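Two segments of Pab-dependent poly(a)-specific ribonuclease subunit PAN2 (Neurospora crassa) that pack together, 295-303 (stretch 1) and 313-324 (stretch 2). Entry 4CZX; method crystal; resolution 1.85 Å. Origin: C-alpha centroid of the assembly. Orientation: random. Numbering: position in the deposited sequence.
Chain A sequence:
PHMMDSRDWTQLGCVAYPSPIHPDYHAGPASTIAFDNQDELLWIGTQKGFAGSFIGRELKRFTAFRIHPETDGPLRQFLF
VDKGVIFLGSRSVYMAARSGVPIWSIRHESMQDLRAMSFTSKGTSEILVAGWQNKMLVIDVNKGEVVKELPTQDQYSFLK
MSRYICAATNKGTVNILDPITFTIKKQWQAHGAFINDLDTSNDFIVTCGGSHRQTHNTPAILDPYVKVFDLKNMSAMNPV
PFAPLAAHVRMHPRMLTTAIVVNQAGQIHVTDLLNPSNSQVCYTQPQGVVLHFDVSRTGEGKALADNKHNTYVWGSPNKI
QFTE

Stretch 1 (295-303) VSRTGEGKA
Stretch 2 (313-324) VWGSPNKIQFTE

Lys 302 and Ala 303 pair antiparallel with Trp 314 and Val 313, and every hydrogen bond across the contact has a backbone atom on at least one side. Lys 302 and Trp 314 form a hydrogen-bonded pair, Trp 314 N to Lys 302 O at 2.7 Å and Lys 302 N to Trp 314 O at 2.9 Å, with CA atoms 5.1 Å apart; Ala 303 and Val 313 follow as the non-hydrogen-bonded pair, CA to CA 4.5 Å.

Beyond the strands, side chains of stretch 1 read the backbone of stretch 2. Ser 296 to Gly 299 is a type I turn (Arg 297 -60/-32, Thr 298 -82/-16), closed by Gly 299 N to Ser 296 O at 2.9 Å. From it Thr 298, chi1 p, gives a very short bond from OG1 to Gln 321 O, 2.5 Å, while Thr 298 N reaches Phe 322 O at 3.1 Å. Glu 300, m then t, accepts Gln 321 N on OE1 at 2.9 Å. One water joins Glu 300 O to Ser 316 N, 2.7 Å from each.

Glycines make room. At Gly 301 (-105/130) a CB would clash with Phe 322 CE1; at Gly 315 (164/-168) it would clash with Glu 300 O. Phe 322 (chi1 m) lies obliquely near Gly 301 CA, its CE1 4.3 Å away. Outward, Arg 297 CB meets Thr 323 CG2 at 3.5 Å.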

ATOM      1  N   VAL A 295      -2.597  40.645  -5.352  1.00 26.32           N
ATOM      2  CA  VAL A 295      -2.435  41.360  -6.617  1.00 26.58           C
ATOM      3  C   VAL A 295      -1.076  40.990  -7.222  1.00 30.03           C
ATOM      4  O   VAL A 295      -0.113  40.768  -6.492  1.00 28.60           O
ATOM      5  CB  VAL A 295      -2.533  42.894  -6.430  1.00 32.79           C
ATOM      6  CG1 VAL A 295      -1.402  43.408  -5.536  1.00 32.11           C
ATOM      7  CG2 VAL A 295      -2.514  43.607  -7.777  1.00 31.35           C
ATOM      8  N   SER A 296      -1.010  40.885  -8.543  1.00 29.75           N
ATOM      9  CA  SER A 296       0.245  40.530  -9.226  1.00 31.18           C
ATOM     10  C   SER A 296       1.256  41.678  -9.213  1.00 32.69           C
ATOM     11  O   SER A 296       0.894  42.823  -8.940  1.00 32.59           O
ATOM     12  CB  SER A 296      -0.037  40.113 -10.665  1.00 33.38           C
ATOM     13  OG  SER A 296      -0.410  41.227 -11.465  1.00 38.85           O
ATOM     14  N   ARG A 297       2.513  41.379  -9.546  1.00 32.28           N
ATOM     15  CA  ARG A 297       3.575  42.395  -9.526  1.00 32.20           C
ATOM     16  C   ARG A 297       3.302  43.562 -10.466  1.00 38.18           C
ATOM     17  O   ARG A 297       3.712  44.695 -10.195  1.00 38.47           O
ATOM     18  CB  ARG A 297       4.929  41.772  -9.884  1.00 35.72           C
ATOM     19  CG  ARG A 297       5.462  40.756  -8.873  1.00 43.97           C
ATOM     20  CD  ARG A 297       5.628  41.364  -7.487  1.00 55.15           C
ATOM     21  NE  ARG A 297       6.149  40.405  -6.510  1.00 60.45           N
ATOM     22  CZ  ARG A 297       5.452  39.388  -5.999  1.00 59.21           C
ATOM     23  NH1 ARG A 297       4.199  39.170  -6.386  1.00 48.35           N
ATOM     24  NH2 ARG A 297       6.014  38.575  -5.109  1.00 57.88           N
ATOM     25  N   THR A 298       2.623  43.291 -11.578  1.00 39.31           N
ATOM     26  CA  THR A 298       2.296  44.340 -12.540  1.00 41.75           C
ATOM     27  C   THR A 298       1.064  45.140 -12.131  1.00 35.58           C
ATOM     28  O   THR A 298       0.803  46.215 -12.676  1.00 41.33           O
ATOM     29  CB  THR A 298       2.035  43.762 -13.931  1.00 43.82           C
ATOM     30  OG1 THR A 298       0.942  42.836 -13.851  1.00 40.22           O
ATOM     31  CG2 THR A 298       3.280  43.055 -14.463  1.00 38.63           C
ATOM     32  N   GLY A 299       0.292  44.595 -11.193  1.00 36.44           N
ATOM     33  CA  GLY A 299      -0.951  45.214 -10.765  1.00 36.52           C
ATOM     34  C   GLY A 299      -2.135  44.793 -11.616  1.00 44.51           C
ATOM     35  O   GLY A 299      -3.283  45.113 -11.298  1.00 44.07           O
ATOM     36  N   GLU A 300      -1.859  44.049 -12.687  1.00 40.75           N
ATOM     37  CA  GLU A 300      -2.877  43.743 -13.688  1.00 40.82           C
ATOM     38  C   GLU A 300      -3.767  42.554 -13.308  1.00 36.75           C
ATOM     39  O   GLU A 300      -4.916  42.474 -13.747  1.00 42.67           O
ATOM     40  CB  GLU A 300      -2.211  43.499 -15.042  1.00 47.47           C
ATOM     41  CG  GLU A 300      -1.507  44.740 -15.581  1.00 52.06           C
ATOM     42  CD  GLU A 300      -0.810  44.505 -16.907  1.00 65.40           C
ATOM     43  OE1 GLU A 300      -1.002  43.425 -17.504  1.00 65.93           O
ATOM     44  OE2 GLU A 300      -0.068  45.409 -17.354  1.00 73.07           O
ATOM     45  N   GLY A 301      -3.241  41.644 -12.497  1.00 34.79           N
ATOM     46  CA  GLY A 301      -4.024  40.511 -12.026  1.00 34.58           C
ATOM     47  C   GLY A 301      -4.467  40.634 -10.580  1.00 35.84           C
ATOM     48  O   GLY A 301      -3.656  40.929  -9.700  1.00 35.55           O
ATOM     49  N   LYS A 302      -5.763  40.412 -10.336  1.00 31.54           N
ATOM     50  CA  LYS A 302      -6.315  40.359  -8.985  1.00 30.96           C
ATOM     51  C   LYS A 302      -6.872  38.969  -8.709  1.00 33.03           C
ATOM     52  O   LYS A 302      -7.704  38.472  -9.467  1.00 39.02           O
ATOM     53  CB  LYS A 302      -7.431  41.393  -8.784  1.00 34.99           C
ATOM     54  CG  LYS A 302      -6.966  42.837  -8.596  1.00 38.76           C
ATOM     55  CD  LYS A 302      -6.512  43.481  -9.903  1.00 42.04           C
ATOM     56  CE  LYS A 302      -6.306  44.980  -9.723  1.00 39.31           C
ATOM     57  NZ  LYS A 302      -5.900  45.665 -10.994  1.00 41.73           N
ATOM     58  N   ALA A 303      -6.428  38.350  -7.623  1.00 29.15           N
ATOM     59  CA  ALA A 303      -6.883  36.996  -7.291  1.00 29.01           C
ATOM     60  C   ALA A 303      -7.639  36.980  -5.978  1.00 28.13           C
ATOM     61  O   ALA A 303      -7.233  37.637  -5.026  1.00 32.08           O
ATOM     62  CB  ALA A 303      -5.705  36.038  -7.228  1.00 25.68           C
ATOM     63  N   VAL A 313      -9.361  34.817 -10.895  1.00 31.51           N
ATOM     64  CA  VAL A 313      -8.501  35.912 -11.327  1.00 28.02           C
ATOM     65  C   VAL A 313      -9.343  36.903 -12.103  1.00 32.48           C
ATOM     66  O   VAL A 313     -10.060  36.528 -13.029  1.00 37.47           O
ATOM     67  CB  VAL A 313      -7.322  35.427 -12.189  1.00 30.57           C
ATOM     68  CG1 VAL A 313      -6.642  36.609 -12.900  1.00 35.45           C
ATOM     69  CG2 VAL A 313      -6.322  34.692 -11.329  1.00 33.17           C
ATOM     70  N   TRP A 314      -9.261  38.170 -11.700  1.00 33.33           N
ATOM     71  CA  TRP A 314      -9.973  39.252 -12.358  1.00 35.32           C
ATOM     72  C   TRP A 314      -8.975  40.263 -12.900  1.00 43.17           C
ATOM     73  O   TRP A 314      -7.845  40.362 -12.414  1.00 39.04           O
ATOM     74  CB  TRP A 314     -10.945  39.942 -11.395  1.00 42.57           C
ATOM     75  CG  TRP A 314     -12.215  39.170 -11.122  1.00 40.47           C
ATOM     76  CD1 TRP A 314     -12.348  38.053 -10.351  1.00 42.78           C
ATOM     77  CD2 TRP A 314     -13.527  39.481 -11.608  1.00 43.32           C
ATOM     78  NE1 TRP A 314     -13.663  37.643 -10.333  1.00 41.52           N
ATOM     79  CE2 TRP A 314     -14.405  38.503 -11.099  1.00 42.32           C
ATOM     80  CE3 TRP A 314     -14.044  40.491 -12.427  1.00 45.76           C
ATOM     81  CZ2 TRP A 314     -15.771  38.505 -11.384  1.00 46.00           C
ATOM     82  CZ3 TRP A 314     -15.399  40.490 -12.712  1.00 47.26           C
ATOM     83  CH2 TRP A 314     -16.247  39.505 -12.191  1.00 48.97           C
ATOM     84  N   GLY A 315      -9.403  41.016 -13.906  1.00 45.92           N
ATOM     85  CA  GLY A 315      -8.552  42.011 -14.529  1.00 47.59           C
ATOM     86  C   GLY A 315      -9.114  42.432 -15.869  1.00 45.32           C
ATOM     87  O   GLY A 315     -10.264  42.128 -16.192  1.00 43.42           O
ATOM     88  N   SER A 316      -8.304  43.144 -16.647  1.00 42.84           N
ATOM     89  CA  SER A 316      -8.712  43.594 -17.969  1.00 41.95           C
ATOM     90  C   SER A 316      -8.710  42.467 -19.004  1.00 47.22           C
ATOM     91  O   SER A 316      -7.833  41.602 -18.992  1.00 44.14           O
ATOM     92  CB  SER A 316      -7.796  44.720 -18.442  1.00 42.87           C
ATOM     93  OG  SER A 316      -8.010  44.987 -19.813  1.00 47.37           O
ATOM     94  N   PRO A 317      -9.701  42.474 -19.907  1.00 52.95           N
ATOM     95  CA  PRO A 317      -9.744  41.525 -21.025  1.00 59.05           C
ATOM     96  C   PRO A 317      -8.567  41.718 -21.975  1.00 66.08           C
ATOM     97  O   PRO A 317      -8.277  40.837 -22.784  1.00 68.50           O
ATOM     98  CB  PRO A 317     -11.064  41.859 -21.730  1.00 65.17           C
ATOM     99  CG  PRO A 317     -11.865  42.621 -20.737  1.00 63.32           C
ATOM    100  CD  PRO A 317     -10.884  43.349 -19.875  1.00 59.43           C
ATOM    101  N   ASN A 318      -7.906  42.867 -21.876  1.00 71.30           N
ATOM    102  CA  ASN A 318      -6.793  43.197 -22.757  1.00 73.91           C
ATOM    103  C   ASN A 318      -5.474  42.620 -22.254  1.00 80.74           C
ATOM    104  O   ASN A 318      -4.860  43.191 -21.351  1.00 83.09           O
ATOM    105  CB  ASN A 318      -6.665  44.716 -22.911  1.00 67.36           C
ATOM    106  CG  ASN A 318      -7.991  45.389 -23.226  1.00 69.20           C
ATOM    107  OD1 ASN A 318      -8.768  44.918 -24.060  1.00 71.03           O
ATOM    108  ND2 ASN A 318      -8.255  46.501 -22.553  1.00 69.49           N
ATOM    109  N   LYS A 319      -5.073  41.491 -22.847  1.00 81.48           N
ATOM    110  CA  LYS A 319      -3.785  40.812 -22.628  1.00 79.00           C
ATOM    111  C   LYS A 319      -3.003  41.218 -21.377  1.00 80.09           C
ATOM    112  O   LYS A 319      -2.076  42.026 -21.456  1.00 82.71           O
ATOM    113  CB  LYS A 319      -2.887  41.019 -23.853  1.00 77.93           C
ATOM    114  N   ILE A 320      -3.372  40.661 -20.227  1.00 77.12           N
ATOM    115  CA  ILE A 320      -2.684  41.002 -18.986  1.00 70.39           C
ATOM    116  C   ILE A 320      -1.486  40.090 -18.749  1.00 64.21           C
ATOM    117  O   ILE A 320      -1.457  38.945 -19.206  1.00 68.18           O
ATOM    118  CB  ILE A 320      -3.622  40.932 -17.761  1.00 68.84           C
ATOM    119  CG1 ILE A 320      -3.884  39.482 -17.348  1.00 67.48           C
ATOM    120  CG2 ILE A 320      -4.918  41.656 -18.044  1.00 69.23           C
ATOM    121  CD1 ILE A 320      -4.356  39.341 -15.922  1.00 64.47           C
ATOM    122  N   GLN A 321      -0.491  40.621 -18.045  1.00 58.17           N
ATOM    123  CA  GLN A 321       0.679  39.853 -17.633  1.00 60.58           C
ATOM    124  C   GLN A 321       0.875  40.017 -16.123  1.00 59.89           C
ATOM    125  O   GLN A 321       0.794  41.133 -15.608  1.00 56.23           O
ATOM    126  CB  GLN A 321       1.930  40.302 -18.404  1.00 54.28           C
ATOM    127  N   PHE A 322       1.126  38.911 -15.419  1.00 49.32           N
ATOM    128  CA  PHE A 322       1.291  38.945 -13.963  1.00 44.88           C
ATOM    129  C   PHE A 322       2.599  39.608 -13.517  1.00 48.23           C
ATOM    130  O   PHE A 322       2.601  40.365 -12.548  1.00 40.44           O
ATOM    131  CB  PHE A 322       1.211  37.530 -13.371  1.00 38.71           C
ATOM    132  CG  PHE A 322      -0.140  36.879 -13.525  1.00 47.02           C
ATOM    133  CD1 PHE A 322      -1.266  37.638 -13.820  1.00 52.47           C
ATOM    134  CD2 PHE A 322      -0.285  35.505 -13.365  1.00 45.26           C
ATOM    135  CE1 PHE A 322      -2.508  37.042 -13.960  1.00 48.49           C
ATOM    136  CE2 PHE A 322      -1.521  34.904 -13.506  1.00 48.56           C
ATOM    137  CZ  PHE A 322      -2.636  35.675 -13.807  1.00 50.15           C
ATOM    138  N   THR A 323       3.711  39.317 -14.204  1.00 49.92           N
ATOM    139  CA  THR A 323       4.988  39.986 -13.902  1.00 57.28           C
ATOM    140  C   THR A 323       5.746  40.381 -15.170  1.00 58.75           C
ATOM    141  O   THR A 323       5.390  39.952 -16.271  1.00 46.85           O
ATOM    142  CB  THR A 323       5.918  39.110 -13.030  1.00 57.41           C
ATOM    143  OG1 THR A 323       5.133  38.301 -12.145  1.00 54.53           O
ATOM    144  CG2 THR A 323       6.892  39.984 -12.208  1.00 53.02           C
ATOM    145  N   GLU A 324       6.782  41.201 -14.985  1.00 76.86           N
ATOM    146  CA  GLU A 324       7.632  41.732 -16.051  1.00 88.83           C
ATOM    147  C   GLU A 324       6.838  42.657 -16.964  1.00 97.19           C
ATOM    148  O   GLU A 324       6.367  42.247 -18.025  1.00102.88           O
ATOM    149  CB  GLU A 324       8.281  40.605 -16.862  1.00 89.16           C
ATOM    150  OXT GLU A 324       6.654  43.839 -16.657  1.00 96.79           O
TER
HETATM  151  O   HOH W   1       3.048  38.685 -10.043  1.00 34.14           O
HETATM  152  O   HOH W   2      -6.152  44.198 -15.488  1.00 48.27           O
HETATM  153  O   HOH W   3       0.217  43.593 -20.178  1.00 54.35           O